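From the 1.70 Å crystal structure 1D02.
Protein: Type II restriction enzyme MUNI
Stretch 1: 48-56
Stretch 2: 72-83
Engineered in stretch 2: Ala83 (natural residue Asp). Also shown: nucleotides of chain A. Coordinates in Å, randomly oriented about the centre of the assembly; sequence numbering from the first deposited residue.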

ATOM      1  N   HIS D  48     -15.070   9.098 -10.271  1.00  7.69           N
ATOM      2  CA  HIS D  48     -14.010   9.621 -11.137  1.00  8.29           C
ATOM      3  C   HIS D  48     -12.931   8.657 -11.555  1.00  7.69           C
ATOM      4  O   HIS D  48     -12.291   8.865 -12.579  1.00  8.96           O
ATOM      5  CB  HIS D  48     -13.313  10.820 -10.477  1.00  8.28           C
ATOM      6  CG  HIS D  48     -14.262  11.845  -9.943  1.00 12.06           C
ATOM      7  ND1 HIS D  48     -15.050  11.615  -8.838  1.00 11.04           N
ATOM      8  CD2 HIS D  48     -14.584  13.084 -10.387  1.00 11.37           C
ATOM      9  CE1 HIS D  48     -15.820  12.669  -8.621  1.00 12.15           C
ATOM     10  NE2 HIS D  48     -15.557  13.573  -9.548  1.00 10.91           N
ATOM     11  N   LEU D  49     -12.727   7.610 -10.768  1.00  7.69           N
ATOM     12  CA  LEU D  49     -11.675   6.628 -11.013  1.00  7.69           C
ATOM     13  C   LEU D  49     -12.236   5.253 -11.393  1.00  7.69           C
ATOM     14  O   LEU D  49     -11.569   4.231 -11.214  1.00  7.97           O
ATOM     15  CB  LEU D  49     -10.816   6.526  -9.738  1.00  8.39           C
ATOM     16  CG  LEU D  49     -10.048   7.811  -9.378  1.00  8.80           C
ATOM     17  CD1 LEU D  49     -10.067   8.041  -7.872  1.00  8.55           C
ATOM     18  CD2 LEU D  49      -8.601   7.704  -9.883  1.00  7.69           C
ATOM     19  N   LYS D  50     -13.452   5.244 -11.931  1.00  7.69           N
ATOM     20  CA  LYS D  50     -14.121   4.017 -12.333  1.00  8.97           C
ATOM     21  C   LYS D  50     -13.458   3.310 -13.526  1.00  8.33           C
ATOM     22  O   LYS D  50     -13.580   2.096 -13.670  1.00  7.69           O
ATOM     23  CB  LYS D  50     -15.582   4.355 -12.702  1.00 11.75           C
ATOM     24  CG  LYS D  50     -16.505   3.189 -13.082  1.00 17.65           C
ATOM     25  CD  LYS D  50     -17.712   3.711 -13.901  1.00 21.05           C
ATOM     26  CE  LYS D  50     -19.068   3.586 -13.190  1.00 23.25           C
ATOM     27  NZ  LYS D  50     -19.477   2.169 -12.902  1.00 19.67           N
ATOM     28  N   ASN D  51     -12.762   4.067 -14.380  1.00  8.14           N
ATOM     29  CA  ASN D  51     -12.194   3.488 -15.607  1.00  8.35           C
ATOM     30  C   ASN D  51     -10.687   3.649 -15.635  1.00  7.76           C
ATOM     31  O   ASN D  51     -10.180   4.666 -16.107  1.00  8.90           O
ATOM     32  CB  ASN D  51     -12.854   4.198 -16.817  1.00  8.47           C
ATOM     33  CG  ASN D  51     -12.469   3.584 -18.152  1.00 10.67           C
ATOM     34  OD1 ASN D  51     -11.740   2.610 -18.209  1.00 10.81           O
ATOM     35  ND2 ASN D  51     -12.969   4.163 -19.239  1.00 10.89           N
ATOM     36  N   LEU D  52      -9.967   2.644 -15.135  1.00  7.69           N
ATOM     37  CA  LEU D  52      -8.519   2.715 -15.068  1.00  7.79           C
ATOM     38  C   LEU D  52      -7.669   1.617 -15.686  1.00  8.14           C
ATOM     39  O   LEU D  52      -6.612   1.895 -16.285  1.00  8.14           O
ATOM     40  CB  LEU D  52      -8.059   2.769 -13.608  1.00  7.69           C
ATOM     41  CG  LEU D  52      -8.454   3.883 -12.653  1.00  7.69           C
ATOM     42  CD1 LEU D  52      -7.796   3.586 -11.285  1.00  8.13           C
ATOM     43  CD2 LEU D  52      -7.985   5.221 -13.213  1.00  7.69           C
ATOM     44  N   TYR D  53      -8.123   0.377 -15.525  1.00  7.69           N
ATOM     45  CA  TYR D  53      -7.307  -0.762 -15.885  1.00  7.69           C
ATOM     46  C   TYR D  53      -7.491  -1.578 -17.124  1.00  7.69           C
ATOM     47  O   TYR D  53      -6.527  -2.188 -17.579  1.00  7.69           O
ATOM     48  CB  TYR D  53      -7.326  -1.773 -14.724  1.00  7.69           C
ATOM     49  CG  TYR D  53      -7.117  -1.206 -13.346  1.00  7.69           C
ATOM     50  CD1 TYR D  53      -7.960  -1.568 -12.284  1.00  7.69           C
ATOM     51  CD2 TYR D  53      -6.029  -0.389 -13.071  1.00  7.69           C
ATOM     52  CE1 TYR D  53      -7.706  -1.131 -10.982  1.00  7.69           C
ATOM     53  CE2 TYR D  53      -5.768   0.057 -11.774  1.00  7.69           C
ATOM     54  CZ  TYR D  53      -6.606  -0.326 -10.738  1.00  7.69           C
ATOM     55  OH  TYR D  53      -6.335   0.062  -9.444  1.00  7.69           O
ATOM     56  N   ALA D  54      -8.702  -1.632 -17.663  1.00  7.96           N
ATOM     57  CA  ALA D  54      -8.923  -2.527 -18.783  1.00  7.69           C
ATOM     58  C   ALA D  54      -8.091  -2.309 -20.043  1.00  8.27           C
ATOM     59  O   ALA D  54      -7.829  -3.273 -20.766  1.00  7.89           O
ATOM     60  CB  ALA D  54     -10.419  -2.585 -19.130  1.00  7.97           C
ATOM     61  N   GLN D  55      -7.675  -1.068 -20.313  1.00  7.69           N
ATOM     62  CA  GLN D  55      -6.881  -0.810 -21.514  1.00  7.72           C
ATOM     63  C   GLN D  55      -5.390  -0.806 -21.236  1.00  7.91           C
ATOM     64  O   GLN D  55      -4.594  -0.382 -22.083  1.00  8.35           O
ATOM     65  CB  GLN D  55      -7.300   0.523 -22.160  1.00  8.24           C
ATOM     66  CG  GLN D  55      -8.767   0.569 -22.550  1.00  9.56           C
ATOM     67  CD  GLN D  55      -9.178   1.846 -23.284  1.00 11.21           C
ATOM     68  OE1 GLN D  55      -9.168   1.903 -24.528  1.00 16.40           O
ATOM     69  NE2 GLN D  55      -9.537   2.856 -22.535  1.00 12.21           N
ATOM     70  N   VAL D  56      -4.992  -1.259 -20.050  1.00  7.94           N
ATOM     71  CA  VAL D  56      -3.569  -1.316 -19.744  1.00  7.69           C
ATOM     72  C   VAL D  56      -2.949  -2.264 -20.780  1.00  8.15           C
ATOM     73  O   VAL D  56      -3.466  -3.356 -21.032  1.00  8.77           O
ATOM     74  CB  VAL D  56      -3.331  -1.858 -18.317  1.00  7.78           C
ATOM     75  CG1 VAL D  56      -1.881  -2.324 -18.142  1.00  7.69           C
ATOM     76  CG2 VAL D  56      -3.677  -0.787 -17.296  1.00  7.72           C
TER
ATOM     77  P    DC A   2     -14.549  -2.964 -10.833  1.00  7.69           P
ATOM     78  OP1  DC A   2     -14.074  -1.658 -11.370  1.00  7.75           O
ATOM     79  OP2  DC A   2     -13.785  -4.219 -11.092  1.00  8.60           O
ATOM     80  O5'  DC A   2     -14.699  -2.786  -9.266  1.00  7.69           O
ATOM     81  C5'  DC A   2     -15.319  -1.607  -8.773  1.00  7.78           C
ATOM     82  C4'  DC A   2     -15.211  -1.549  -7.273  1.00  9.33           C
ATOM     83  O4'  DC A   2     -16.095  -2.538  -6.694  1.00  8.06           O
ATOM     84  C3'  DC A   2     -13.816  -1.799  -6.697  1.00  8.67           C
ATOM     85  O3'  DC A   2     -13.513  -0.677  -5.847  1.00  7.98           O
ATOM     86  C2'  DC A   2     -13.959  -3.138  -5.970  1.00  7.83           C
ATOM     87  C1'  DC A   2     -15.440  -3.204  -5.630  1.00  9.03           C
ATOM     88  N1   DC A   2     -16.018  -4.559  -5.550  1.00  7.69           N
ATOM     89  C2   DC A   2     -16.730  -4.930  -4.403  1.00  8.38           C
ATOM     90  O2   DC A   2     -16.848  -4.109  -3.467  1.00  8.98           O
ATOM     91  N3   DC A   2     -17.268  -6.169  -4.341  1.00  7.69           N
ATOM     92  C4   DC A   2     -17.132  -7.015  -5.365  1.00  8.76           C
ATOM     93  N4   DC A   2     -17.714  -8.227  -5.275  1.00 10.08           N
ATOM     94  C5   DC A   2     -16.404  -6.665  -6.541  1.00  8.90           C
ATOM     95  C6   DC A   2     -15.869  -5.437  -6.586  1.00  7.69           C
ATOM     96  P    DC A   3     -12.276  -0.714  -4.821  1.00  7.69           P
ATOM     97  OP1  DC A   3     -11.843   0.695  -4.702  1.00  7.69           O
ATOM     98  OP2  DC A   3     -11.279  -1.753  -5.145  1.00  8.02           O
ATOM     99  O5'  DC A   3     -12.984  -1.086  -3.443  1.00  7.69           O
ATOM    100  C5'  DC A   3     -14.054  -0.281  -2.971  1.00  7.69           C
ATOM    101  C4'  DC A   3     -14.411  -0.658  -1.556  1.00  7.69           C
ATOM    102  O4'  DC A   3     -15.035  -1.967  -1.541  1.00  7.69           O
ATOM    103  C3'  DC A   3     -13.267  -0.715  -0.541  1.00  7.69           C
ATOM    104  O3'  DC A   3     -13.814  -0.202   0.676  1.00  7.92           O
ATOM    105  C2'  DC A   3     -12.975  -2.206  -0.446  1.00  7.69           C
ATOM    106  C1'  DC A   3     -14.362  -2.824  -0.630  1.00  7.69           C
ATOM    107  N1   DC A   3     -14.346  -4.183  -1.214  1.00  7.69           N
ATOM    108  C2   DC A   3     -15.043  -5.219  -0.555  1.00  8.19           C
ATOM    109  O2   DC A   3     -15.669  -4.958   0.477  1.00  8.61           O
ATOM    110  N3   DC A   3     -15.012  -6.472  -1.065  1.00  7.69           N
ATOM    111  C4   DC A   3     -14.324  -6.726  -2.178  1.00  7.69           C
ATOM    112  N4   DC A   3     -14.292  -8.011  -2.620  1.00  8.05           N
ATOM    113  C5   DC A   3     -13.624  -5.697  -2.889  1.00  7.69           C
ATOM    114  C6   DC A   3     -13.661  -4.447  -2.371  1.00  7.69           C
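Stretch 2 72-83: DLSTTQWGVSPA

Stretch 2 runs antiparallel to stretch 1: Gly79 lies beside Lys50, Gln77 beside Asn51, and Leu73 beside Ala54. A short 3-10 segment at Leu73 and Ser74 follows Asp72, and the rest is loop or turn. Stretch 1 has no regular helix or strand and ends in a type I turn from Tyr53 to Val56.

Three backbone hydrogen bonds join the two. Val80 N donates to Leu49 O at 2.9 Å. Trp78 O accepts from both Leu52 N at 2.7 Å and Tyr53 N at 2.9 Å. Gly79 N lies 3.2 Å from Lys50 O, but the angle is poor. It donates instead to OP1 of DC2 at 2.8 Å. Ser81 N likewise donates to OP1 of DC3 at 2.8 Å, so this part of the loop holds the DNA backbone.

Gly79 has no side chain, and there is no room for one. A CB there would point toward stretch 1 and fall 2.1 Å from Leu49 O. The space is used for a close approach, with Gly79 CA 3.4 Å from Leu49 O.

Leu49 points toward stretch 2 with chi1 m. Its CB meets Val80 CG2 at 3.5 Å, and its CD1 reaches Pro82 CG at 3.7 Å. Its chi2 of 140° lies between wells. Val80 is also m. Its CG1 lies 3.6 Å from Tyr53 OH, while its CG2 faces Leu49. Tyr53, with chi1 m, lays its ring obliquely along Trp78 O, Gly79 O and Val80 CG1.

Ala54 has the largest area covered by the other stretch. Its CB points toward stretch 2, 3.3 Å from Thr76 O, 3.6 Å from Leu73 O and 3.7 Å from Trp78 CE3. Leu73, m and t, brings CD2 to 4.2 Å from the same Ala54 CB.

Polar side chains add further contacts. Lys50 points away overall, but its t, t chain brings CD within 3.0 Å of Gln77 OE1. Asn51 is t, which sets its CG 3.7 Å from Gln77 CG. Its amide meets two waters: Asn51 OD1 lies 2.6 Å from water 2, and ND2 donates to water 3 at 2.8 Å. Water 2 also accepts from Ala54 N at 3.0 Å and Trp78 N at 2.9 Å. Water 1 links Leu49 N, at 2.9 Å, to Val80 O, at 2.7 Å.

Ser74 is p and turns away from stretch 1; its OG donates to Asp72 OD1 at 2.6 Å. Thr76 is m, and its OG1 donates to Asp72 O at 2.7 Å. Ala83 is an engineered substitution and lies out of reach of stretch 1.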

ATOM      1  N   ASP D  72     -15.106  -6.946 -24.620  1.00 10.64           N
ATOM      2  CA  ASP D  72     -14.471  -5.815 -25.281  1.00 11.57           C
ATOM      3  C   ASP D  72     -13.801  -4.931 -24.238  1.00 10.00           C
ATOM      4  O   ASP D  72     -14.451  -4.108 -23.597  1.00 11.43           O
ATOM      5  CB  ASP D  72     -15.526  -5.021 -26.052  1.00 12.87           C
ATOM      6  CG  ASP D  72     -14.939  -3.850 -26.813  1.00 15.47           C
ATOM      7  OD1 ASP D  72     -13.714  -3.609 -26.739  1.00 14.54           O
ATOM      8  OD2 ASP D  72     -15.719  -3.163 -27.498  1.00 19.76           O
ATOM      9  N   LEU D  73     -12.497  -5.110 -24.066  1.00  9.61           N
ATOM     10  CA  LEU D  73     -11.777  -4.335 -23.062  1.00  8.48           C
ATOM     11  C   LEU D  73     -11.776  -2.849 -23.387  1.00  8.96           C
ATOM     12  O   LEU D  73     -11.658  -2.017 -22.480  1.00  9.90           O
ATOM     13  CB  LEU D  73     -10.328  -4.846 -22.914  1.00  9.27           C
ATOM     14  CG  LEU D  73     -10.259  -6.274 -22.329  1.00 11.20           C
ATOM     15  CD1 LEU D  73      -8.807  -6.746 -22.253  1.00 12.78           C
ATOM     16  CD2 LEU D  73     -10.913  -6.290 -20.938  1.00 11.12           C
ATOM     17  N   SER D  74     -11.934  -2.491 -24.661  1.00  9.29           N
ATOM     18  CA  SER D  74     -11.882  -1.071 -25.010  1.00 10.57           C
ATOM     19  C   SER D  74     -13.027  -0.236 -24.405  1.00 11.24           C
ATOM     20  O   SER D  74     -12.935   0.985 -24.347  1.00 13.01           O
ATOM     21  CB  SER D  74     -11.847  -0.903 -26.538  1.00 10.58           C
ATOM     22  OG  SER D  74     -13.140  -1.048 -27.102  1.00 11.44           O
ATOM     23  N   THR D  75     -14.097  -0.885 -23.954  1.00 11.50           N
ATOM     24  CA  THR D  75     -15.220  -0.177 -23.347  1.00 11.60           C
ATOM     25  C   THR D  75     -15.550  -0.716 -21.962  1.00 11.37           C
ATOM     26  O   THR D  75     -16.597  -0.415 -21.391  1.00 12.48           O
ATOM     27  CB  THR D  75     -16.475  -0.290 -24.196  1.00 12.87           C
ATOM     28  OG1 THR D  75     -16.807  -1.679 -24.396  1.00 12.45           O
ATOM     29  CG2 THR D  75     -16.242   0.402 -25.542  1.00 12.82           C
ATOM     30  N   THR D  76     -14.640  -1.510 -21.427  1.00  9.34           N
ATOM     31  CA  THR D  76     -14.829  -2.082 -20.116  1.00  9.49           C
ATOM     32  C   THR D  76     -14.244  -1.143 -19.085  1.00  7.73           C
ATOM     33  O   THR D  76     -13.138  -0.650 -19.253  1.00  8.89           O
ATOM     34  CB  THR D  76     -14.127  -3.444 -20.044  1.00  9.94           C
ATOM     35  OG1 THR D  76     -14.787  -4.346 -20.942  1.00 11.00           O
ATOM     36  CG2 THR D  76     -14.164  -4.009 -18.622  1.00 10.77           C
ATOM     37  N   GLN D  77     -14.980  -0.906 -18.009  1.00  7.91           N
ATOM     38  CA  GLN D  77     -14.493  -0.024 -16.969  1.00  7.69           C
ATOM     39  C   GLN D  77     -14.156  -0.761 -15.678  1.00  7.69           C
ATOM     40  O   GLN D  77     -15.044  -1.243 -14.964  1.00  7.69           O
ATOM     41  CB  GLN D  77     -15.519   1.076 -16.711  1.00  9.71           C
ATOM     42  CG  GLN D  77     -15.737   1.925 -17.968  1.00 12.51           C
ATOM     43  CD  GLN D  77     -16.598   3.137 -17.722  1.00 15.49           C
ATOM     44  OE1 GLN D  77     -16.506   3.768 -16.676  1.00 17.14           O
ATOM     45  NE2 GLN D  77     -17.426   3.489 -18.705  1.00 18.00           N
ATOM     46  N   TRP D  78     -12.858  -0.865 -15.419  1.00  7.69           N
ATOM     47  CA  TRP D  78     -12.324  -1.469 -14.194  1.00  7.69           C
ATOM     48  C   TRP D  78     -11.509  -0.392 -13.492  1.00  7.69           C
ATOM     49  O   TRP D  78     -10.586   0.193 -14.066  1.00  7.69           O
ATOM     50  CB  TRP D  78     -11.413  -2.673 -14.486  1.00  7.69           C
ATOM     51  CG  TRP D  78     -12.113  -3.846 -15.100  1.00  7.69           C
ATOM     52  CD1 TRP D  78     -13.438  -4.180 -14.975  1.00  7.93           C
ATOM     53  CD2 TRP D  78     -11.511  -4.867 -15.887  1.00  7.69           C
ATOM     54  NE1 TRP D  78     -13.694  -5.366 -15.639  1.00  7.69           N
ATOM     55  CE2 TRP D  78     -12.526  -5.806 -16.208  1.00  7.69           C
ATOM     56  CE3 TRP D  78     -10.204  -5.088 -16.355  1.00  7.69           C
ATOM     57  CZ2 TRP D  78     -12.273  -6.946 -16.968  1.00  8.13           C
ATOM     58  CZ3 TRP D  78      -9.956  -6.226 -17.114  1.00  7.80           C
ATOM     59  CH2 TRP D  78     -10.991  -7.141 -17.412  1.00  7.69           C
ATOM     60  N   GLY D  79     -11.835  -0.130 -12.238  1.00  7.69           N
ATOM     61  CA  GLY D  79     -11.120   0.912 -11.540  1.00  7.69           C
ATOM     62  C   GLY D  79     -11.269   0.793 -10.048  1.00  7.69           C
ATOM     63  O   GLY D  79     -11.324  -0.328  -9.512  1.00  7.69           O
ATOM     64  N   VAL D  80     -11.327   1.943  -9.379  1.00  7.69           N
ATOM     65  CA  VAL D  80     -11.470   1.968  -7.929  1.00  7.69           C
ATOM     66  C   VAL D  80     -12.636   2.866  -7.504  1.00  8.50           C
ATOM     67  O   VAL D  80     -13.159   3.676  -8.285  1.00  8.38           O
ATOM     68  CB  VAL D  80     -10.159   2.456  -7.227  1.00  7.69           C
ATOM     69  CG1 VAL D  80      -8.977   1.496  -7.554  1.00  7.69           C
ATOM     70  CG2 VAL D  80      -9.843   3.878  -7.684  1.00  7.74           C
ATOM     71  N   SER D  81     -13.046   2.707  -6.253  1.00  7.84           N
ATOM     72  CA  SER D  81     -14.167   3.452  -5.717  1.00  7.69           C
ATOM     73  C   SER D  81     -13.751   3.976  -4.344  1.00  7.69           C
ATOM     74  O   SER D  81     -13.852   3.258  -3.329  1.00  7.69           O
ATOM     75  CB  SER D  81     -15.371   2.504  -5.627  1.00  9.60           C
ATOM     76  OG  SER D  81     -16.460   3.112  -4.948  1.00 12.40           O
ATOM     77  N   PRO D  82     -13.219   5.209  -4.298  1.00  7.69           N
ATOM     78  CA  PRO D  82     -12.795   5.800  -3.026  1.00  7.69           C
ATOM     79  C   PRO D  82     -13.969   5.896  -2.059  1.00  7.69           C
ATOM     80  O   PRO D  82     -15.117   5.989  -2.485  1.00  7.69           O
ATOM     81  CB  PRO D  82     -12.308   7.187  -3.424  1.00  7.69           C
ATOM     82  CG  PRO D  82     -11.798   6.993  -4.796  1.00  8.00           C
ATOM     83  CD  PRO D  82     -12.886   6.106  -5.424  1.00  7.69           C
ATOM     84  N   ALA D  83     -13.675   5.879  -0.763  1.00  8.05           N
ATOM     85  CA  ALA D  83     -14.712   6.003   0.266  1.00  7.69           C
ATOM     86  C   ALA D  83     -15.405   7.368   0.145  1.00  8.90           C
ATOM     87  O   ALA D  83     -16.612   7.487   0.369  1.00  7.69           O
ATOM     88  CB  ALA D  83     -14.094   5.871   1.647  1.00  9.98           C
TER
HETATM   89  O   HOH W   1     -14.116   6.174  -8.702  1.00  8.81           O
HETATM   90  O   HOH W   2     -11.106   0.154 -17.487  1.00  7.69           O
HETATM   91  O   HOH W   3     -12.936   2.952 -21.784  1.00 16.83           O